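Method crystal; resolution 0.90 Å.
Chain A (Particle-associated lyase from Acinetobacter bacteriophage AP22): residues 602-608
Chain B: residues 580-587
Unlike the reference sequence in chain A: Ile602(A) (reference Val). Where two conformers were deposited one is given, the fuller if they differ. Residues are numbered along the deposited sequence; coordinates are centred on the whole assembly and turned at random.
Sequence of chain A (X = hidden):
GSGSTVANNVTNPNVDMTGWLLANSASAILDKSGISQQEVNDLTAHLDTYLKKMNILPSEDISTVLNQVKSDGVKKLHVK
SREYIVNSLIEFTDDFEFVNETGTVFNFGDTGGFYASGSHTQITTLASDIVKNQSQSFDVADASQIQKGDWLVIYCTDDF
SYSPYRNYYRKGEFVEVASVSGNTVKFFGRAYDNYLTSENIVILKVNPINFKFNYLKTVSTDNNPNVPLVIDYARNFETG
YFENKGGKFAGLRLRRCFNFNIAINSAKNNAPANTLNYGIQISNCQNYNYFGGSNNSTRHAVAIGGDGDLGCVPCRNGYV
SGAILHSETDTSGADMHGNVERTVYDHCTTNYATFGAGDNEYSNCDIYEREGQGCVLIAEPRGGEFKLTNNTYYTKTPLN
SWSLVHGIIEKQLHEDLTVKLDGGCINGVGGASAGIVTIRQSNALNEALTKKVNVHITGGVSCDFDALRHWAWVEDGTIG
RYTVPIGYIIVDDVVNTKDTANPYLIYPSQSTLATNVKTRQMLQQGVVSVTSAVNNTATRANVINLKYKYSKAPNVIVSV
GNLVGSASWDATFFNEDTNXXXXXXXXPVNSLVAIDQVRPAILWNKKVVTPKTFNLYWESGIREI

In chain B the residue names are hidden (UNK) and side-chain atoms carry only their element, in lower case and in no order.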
ATOM      1  N   ILE A 602      -4.511 -45.930 -20.819  1.00  6.06           N
ATOM      2  CA  ILE A 602      -5.065 -47.064 -20.115  1.00  6.58           C
ATOM      3  C   ILE A 602      -4.312 -48.317 -20.524  1.00  6.29           C
ATOM      4  O   ILE A 602      -4.065 -48.543 -21.717  1.00  7.13           O
ATOM      5  CB  ILE A 602      -6.576 -47.272 -20.548  1.00  9.38           C
ATOM      6  CG1 ILE A 602      -7.418 -46.136 -20.058  1.00 11.22           C
ATOM      7  CG2 ILE A 602      -7.089 -48.625 -20.077  1.00  8.83           C
ATOM      8  CD1 ILE A 602      -7.082 -45.969 -18.631  1.00 28.20           C
ATOM      9  N   LEU A 603      -3.997 -49.142 -19.530  1.00  6.11           N
ATOM     10  CA  LEU A 603      -3.526 -50.517 -19.744  1.00  6.43           C
ATOM     11  C   LEU A 603      -4.715 -51.447 -19.444  1.00  6.48           C
ATOM     12  O   LEU A 603      -5.305 -51.378 -18.358  1.00  7.48           O
ATOM     13  CB  LEU A 603      -2.350 -50.852 -18.869  1.00  6.59           C
ATOM     14  CG  LEU A 603      -1.088 -50.005 -19.096  1.00  7.09           C
ATOM     15  CD1 LEU A 603      -0.009 -50.374 -18.122  1.00  7.70           C
ATOM     16  CD2 LEU A 603      -0.564 -50.131 -20.500  1.00  9.98           C
ATOM     17  N   TRP A 604      -5.062 -52.290 -20.395  1.00  6.66           N
ATOM     18  CA  TRP A 604      -6.191 -53.196 -20.261  1.00  6.83           C
ATOM     19  C   TRP A 604      -5.759 -54.528 -19.662  1.00  7.04           C
ATOM     20  O   TRP A 604      -4.703 -55.071 -20.064  1.00  8.17           O
ATOM     21  CB  TRP A 604      -6.848 -53.457 -21.643  1.00  7.43           C
ATOM     22  CG  TRP A 604      -7.359 -52.210 -22.277  1.00  6.90           C
ATOM     23  CD1 TRP A 604      -6.813 -51.550 -23.335  1.00  7.36           C
ATOM     24  CD2 TRP A 604      -8.536 -51.470 -21.886  1.00  6.70           C
ATOM     25  NE1 TRP A 604      -7.567 -50.424 -23.638  1.00  7.26           N
ATOM     26  CE2 TRP A 604      -8.610 -50.360 -22.759  1.00  6.75           C
ATOM     27  CE3 TRP A 604      -9.487 -51.619 -20.898  1.00  7.15           C
ATOM     28  CZ2 TRP A 604      -9.636 -49.402 -22.657  1.00  7.20           C
ATOM     29  CZ3 TRP A 604     -10.514 -50.681 -20.780  1.00  7.50           C
ATOM     30  CH2 TRP A 604     -10.560 -49.586 -21.671  1.00  7.38           C
ATOM     31  N   ASN A 605      -6.568 -55.102 -18.811  1.00  7.40           N
ATOM     32  CA  ASN A 605      -6.330 -56.473 -18.346  1.00  7.68           C
ATOM     33  C   ASN A 605      -6.829 -57.530 -19.310  1.00  8.63           C
ATOM     34  O   ASN A 605      -6.433 -58.685 -19.184  1.00  9.86           O
ATOM     35  CB  ASN A 605      -6.895 -56.693 -16.928  1.00  8.16           C
ATOM     36  CG  ASN A 605      -8.394 -56.468 -16.841  1.00  8.31           C
ATOM     37  OD1 ASN A 605      -8.969 -55.642 -17.552  1.00  8.53           O
ATOM     38  ND2 ASN A 605      -9.028 -57.197 -15.924  1.00  9.07           N
ATOM     39  N   LYS A 606      -7.666 -57.219 -20.264  0.50  8.82           N
ATOM     40  CA  LYS A 606      -7.937 -58.178 -21.352  0.50 10.45           C
ATOM     41  C   LYS A 606      -8.278 -57.260 -22.528  0.50  8.61           C
ATOM     42  O   LYS A 606      -8.959 -56.232 -22.428  0.50  9.08           O
ATOM     43  CB  LYS A 606      -8.972 -59.244 -21.031  0.50 11.47           C
ATOM     44  CG  LYS A 606     -10.332 -58.699 -20.747  0.50 11.79           C
ATOM     45  CD  LYS A 606     -11.395 -59.743 -20.971  0.50 13.93           C
ATOM     46  CE  LYS A 606     -12.708 -59.592 -20.286  0.50 15.28           C
ATOM     47  NZ  LYS A 606     -13.606 -60.799 -20.405  0.50 16.17           N
ATOM     48  N   LYS A 607      -7.765 -57.702 -23.672  1.00  9.69           N
ATOM     49  CA  LYS A 607      -7.725 -56.901 -24.866  1.00  9.79           C
ATOM     50  C   LYS A 607      -9.147 -56.521 -25.276  1.00  8.59           C
ATOM     51  O   LYS A 607     -10.122 -57.263 -25.104  1.00  9.06           O
ATOM     52  CB  LYS A 607      -6.979 -57.565 -26.013  1.00 13.34           C
ATOM     53  CG  LYS A 607      -7.626 -58.569 -26.821  1.00 14.75           C
ATOM     54  CD  LYS A 607      -6.701 -59.117 -27.912  1.00 17.09           C
ATOM     55  CE  LYS A 607      -7.382 -60.364 -28.522  1.00 20.04           C
ATOM     56  NZ  LYS A 607      -6.529 -60.858 -29.608  1.00 32.89           N
ATOM     57  N   VAL A 608      -9.262 -55.333 -25.857  1.00  8.89           N
ATOM     58  CA  VAL A 608     -10.535 -54.756 -26.174  1.00  8.62           C
ATOM     59  C   VAL A 608     -11.244 -55.517 -27.289  1.00  9.44           C
ATOM     60  O   VAL A 608     -10.642 -55.879 -28.295  1.00 10.64           O
ATOM     61  CB  VAL A 608     -10.361 -53.264 -26.574  1.00  8.49           C
ATOM     62  CG1 VAL A 608     -11.564 -52.626 -27.139  1.00  8.91           C
ATOM     63  CG2 VAL A 608      -9.876 -52.478 -25.313  1.00  9.58           C
TER
ATOM     64  N   UNK B 580      -0.818 -63.439 -23.809  1.00 15.80           N
ATOM     65  CA  UNK B 580      -1.283 -64.194 -22.612  1.00 15.60           C
ATOM     66  C   UNK B 580      -2.108 -63.278 -21.759  1.00 15.67           C
ATOM     67  O   UNK B 580      -1.632 -62.222 -21.282  1.00 16.14           O
ATOM     68  c   UNK B 580       0.587 -65.843 -22.513  1.00 21.55           C
ATOM     69  c   UNK B 580      -0.116 -64.716 -21.772  1.00 17.65           C
ATOM     70  c   UNK B 580      -0.532 -65.254 -20.412  1.00 20.90           C
ATOM     71  N   UNK B 581      -3.410 -63.687 -21.570  1.00 15.28           N
ATOM     72  CA  UNK B 581      -4.402 -62.976 -20.814  1.00 15.85           C
ATOM     73  C   UNK B 581      -4.900 -63.767 -19.613  1.00 17.60           C
ATOM     74  O   UNK B 581      -4.841 -65.013 -19.656  1.00 21.02           O
ATOM     75  o   UNK B 581      -7.592 -61.246 -23.246  1.00 26.77           O
ATOM     76  c   UNK B 581      -5.655 -62.610 -21.618  1.00 17.20           C
ATOM     77  o   UNK B 581      -6.116 -59.973 -24.110  1.00 22.52           O
ATOM     78  c   UNK B 581      -6.396 -60.980 -23.439  1.00 21.40           C
ATOM     79  c   UNK B 581      -5.209 -61.707 -22.835  1.00 19.28           C
ATOM     80  N   UNK B 582      -5.302 -63.110 -18.509  1.00 17.59           N
ATOM     81  CA  UNK B 582      -5.291 -61.661 -18.294  1.00 14.95           C
ATOM     82  C   UNK B 582      -3.905 -61.067 -18.428  1.00 11.24           C
ATOM     83  O   UNK B 582      -2.886 -61.695 -18.124  1.00 13.98           O
ATOM     84  c   UNK B 582      -5.764 -61.559 -16.825  1.00 19.28           C
ATOM     85  c   UNK B 582      -6.136 -62.916 -16.403  1.00 20.42           C
ATOM     86  c   UNK B 582      -5.782 -63.920 -17.376  1.00 20.35           C
ATOM     87  N   UNK B 583      -3.880 -59.818 -18.863  1.00  8.90           N
ATOM     88  CA  UNK B 583      -2.668 -59.011 -18.920  1.00  7.99           C
ATOM     89  C   UNK B 583      -2.445 -58.371 -17.545  1.00  7.48           C
ATOM     90  O   UNK B 583      -3.373 -57.877 -16.917  1.00  8.16           O
ATOM     91  c   UNK B 583      -3.719 -57.531 -22.254  1.00 14.88           C
ATOM     92  c   UNK B 583      -2.823 -57.925 -19.949  1.00  8.68           C
ATOM     93  c   UNK B 583      -1.503 -58.743 -21.940  1.00 17.20           C
ATOM     94  c   UNK B 583      -2.899 -58.446 -21.395  1.00  9.81           C
ATOM     95  N   UNK B 584      -1.173 -58.404 -17.100  1.00  7.53           N
ATOM     96  CA  UNK B 584      -0.776 -57.750 -15.864  1.00  7.31           C
ATOM     97  C   UNK B 584      -0.854 -56.220 -16.021  1.00  7.13           C
ATOM     98  O   UNK B 584      -0.351 -55.687 -16.996  1.00  7.95           O
ATOM     99  c   UNK B 584       1.166 -57.629 -14.206  1.00  7.62           C
ATOM    100  n   UNK B 584       2.658 -59.567 -13.693  1.00  8.42           N
ATOM    101  c   UNK B 584       3.066 -60.456 -14.604  1.00  8.44           C
ATOM    102  n   UNK B 584       3.337 -60.125 -15.878  1.00  8.98           N
ATOM    103  c   UNK B 584       2.543 -58.123 -13.896  1.00  8.14           C
ATOM    104  n   UNK B 584       3.168 -61.723 -14.249  1.00  9.38           N
ATOM    105  c   UNK B 584       0.655 -58.159 -15.544  1.00  7.62           C
ATOM    106  N   UNK B 585      -1.460 -55.596 -14.997  1.00  7.42           N
ATOM    107  CA  UNK B 585      -1.507 -54.125 -14.967  1.00  7.93           C
ATOM    108  C   UNK B 585      -1.218 -53.672 -13.539  1.00  7.40           C
ATOM    109  O   UNK B 585      -1.431 -54.421 -12.572  1.00  8.07           O
ATOM    110  c   UNK B 585      -2.801 -53.501 -15.463  1.00  9.62           C
ATOM    111  o   UNK B 585      -3.719 -53.767 -14.432  1.00 12.90           O
ATOM    112  c   UNK B 585      -3.331 -54.095 -16.752  1.00  9.88           C
ATOM    113  N   UNK B 586      -0.712 -52.441 -13.385  1.00  7.60           N
ATOM    114  CA  UNK B 586      -0.372 -51.928 -12.056  1.00  7.09           C
ATOM    115  C   UNK B 586      -1.496 -51.088 -11.461  1.00  6.23           C
ATOM    116  O   UNK B 586      -1.656 -49.915 -11.805  1.00  8.25           O
ATOM    117  c   UNK B 586       0.532 -50.489 -13.747  1.00  9.07           C
ATOM    118  c   UNK B 586       0.825 -51.040 -12.389  1.00  8.39           C
ATOM    119  c   UNK B 586      -0.138 -51.615 -14.454  1.00  8.84           C
ATOM    120  N   UNK B 587      -2.328 -51.636 -10.553  1.00  6.46           N
ATOM    121  CA  UNK B 587      -3.394 -50.813  -9.974  1.00  6.07           C
ATOM    122  C   UNK B 587      -2.812 -49.904  -8.895  1.00  5.64           C
ATOM    123  O   UNK B 587      -2.282 -50.406  -7.895  1.00  6.53           O
ATOM    124  c   UNK B 587      -4.480 -51.710  -9.359  1.00  6.49           C
ATOM    125  c   UNK B 587      -5.556 -50.852  -8.677  1.00  7.33           C
ATOM    126  o   UNK B 587      -5.103 -52.504 -10.376  1.00  7.28           O
TER
HETATM  127  O   HOH W   1     -10.109 -60.164 -24.784  1.00 25.22           O

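Position 580 carries three side-chain carbons, one bonded to CA and bearing the other two, and they touch nothing on the chain A stretch. A fork at CB with only three carbons in all is valine; isoleucine would have a fourth. The side chain of Val580(B) is out of reach of the chain A stretch.

At position 581 three carbons run in line and the third bears two oxygens, a carboxylate at the end of a two-methylene arm. One of these oxygens lies 2.8 Å from N of Lys607(A) and the other 3.3 Å from CB of Lys606(A); this is glutamate. N of Lys607(A) donates to OE1 of Glu581(B), with an angle of 156° at the hydrogen. The other oxygen, OE2 of Glu581(B), accepts from the O of water 1 at 3.1 Å. The same water donates through its O to O of Lys607(A) at 2.9 Å, so the carboxylate meets both the amide and, through water, the carbonyl of one residue.

Position 582 has three carbons that close a ring onto its own backbone N, and its CA makes a CA-H...O contact with O of Asn605(A) at 3.3 Å; the angle of 123° at the hydrogen is far from linear. The closed ring identifies proline. The peptide bond before Pro582(B) is cis, and its ring pucker is C-gamma exo.

Position 583 shows four carbons forked at the second. Its CB points toward chain A and sits 3.4 Å from O of Trp604(A), while its backbone N donates to O of Asn605(A) at 2.8 Å and 162°. The fork is the pattern of leucine. In the reverse sense, CA of Asn605(A) directs a CA-H...O contact to O of Leu583(B) at 3.6 Å.

Position 584 has three carbons, a nitrogen, then a carbon carrying two more nitrogens, and its CA-to-CB bond points away from chain A, with no contact there. The guanidinium makes it arginine. The three side-chain nitrogens of Arg584(B) are hydrogen-bonded elsewhere in the structure.

At position 585 one carbon carries an oxygen and a carbon. The methyl carbon lies 3.7 Å from O of Leu603(A) and also 3.7 Å from O of Trp604(A); this is threonine, and the methyl is CG2. OG1 of Thr585(B) is satisfied elsewhere.

Position 586 again closes three carbons onto N, and the ring carbon bonded to N packs 3.9 Å from CD1 of Leu603(A), an apolar contact. It is proline, and Pro586(B) has C-gamma endo pucker.

Position 587 has one carbon bearing one oxygen and one carbon and touches nothing on the chain A stretch; this is threonine. Thr587(B) lies in a strand that continues onward.

The contact is anchored by two direct hydrogen bonds, both using chain A backbone atoms. CA of Asn605(A) and CA of Leu583(B) come within 4.5 Å, consistent with the short amide-to-carbonyl bond there. From that point, Glu581(B) reaches the Lys607(A) backbone, whereas Thr585(B) and Pro586(B) pack against Leu603(A). Together the stretches bury 392 Å², combining polar pairing with modest apolar packing.

Chain B (580-587) VEPLRTPT
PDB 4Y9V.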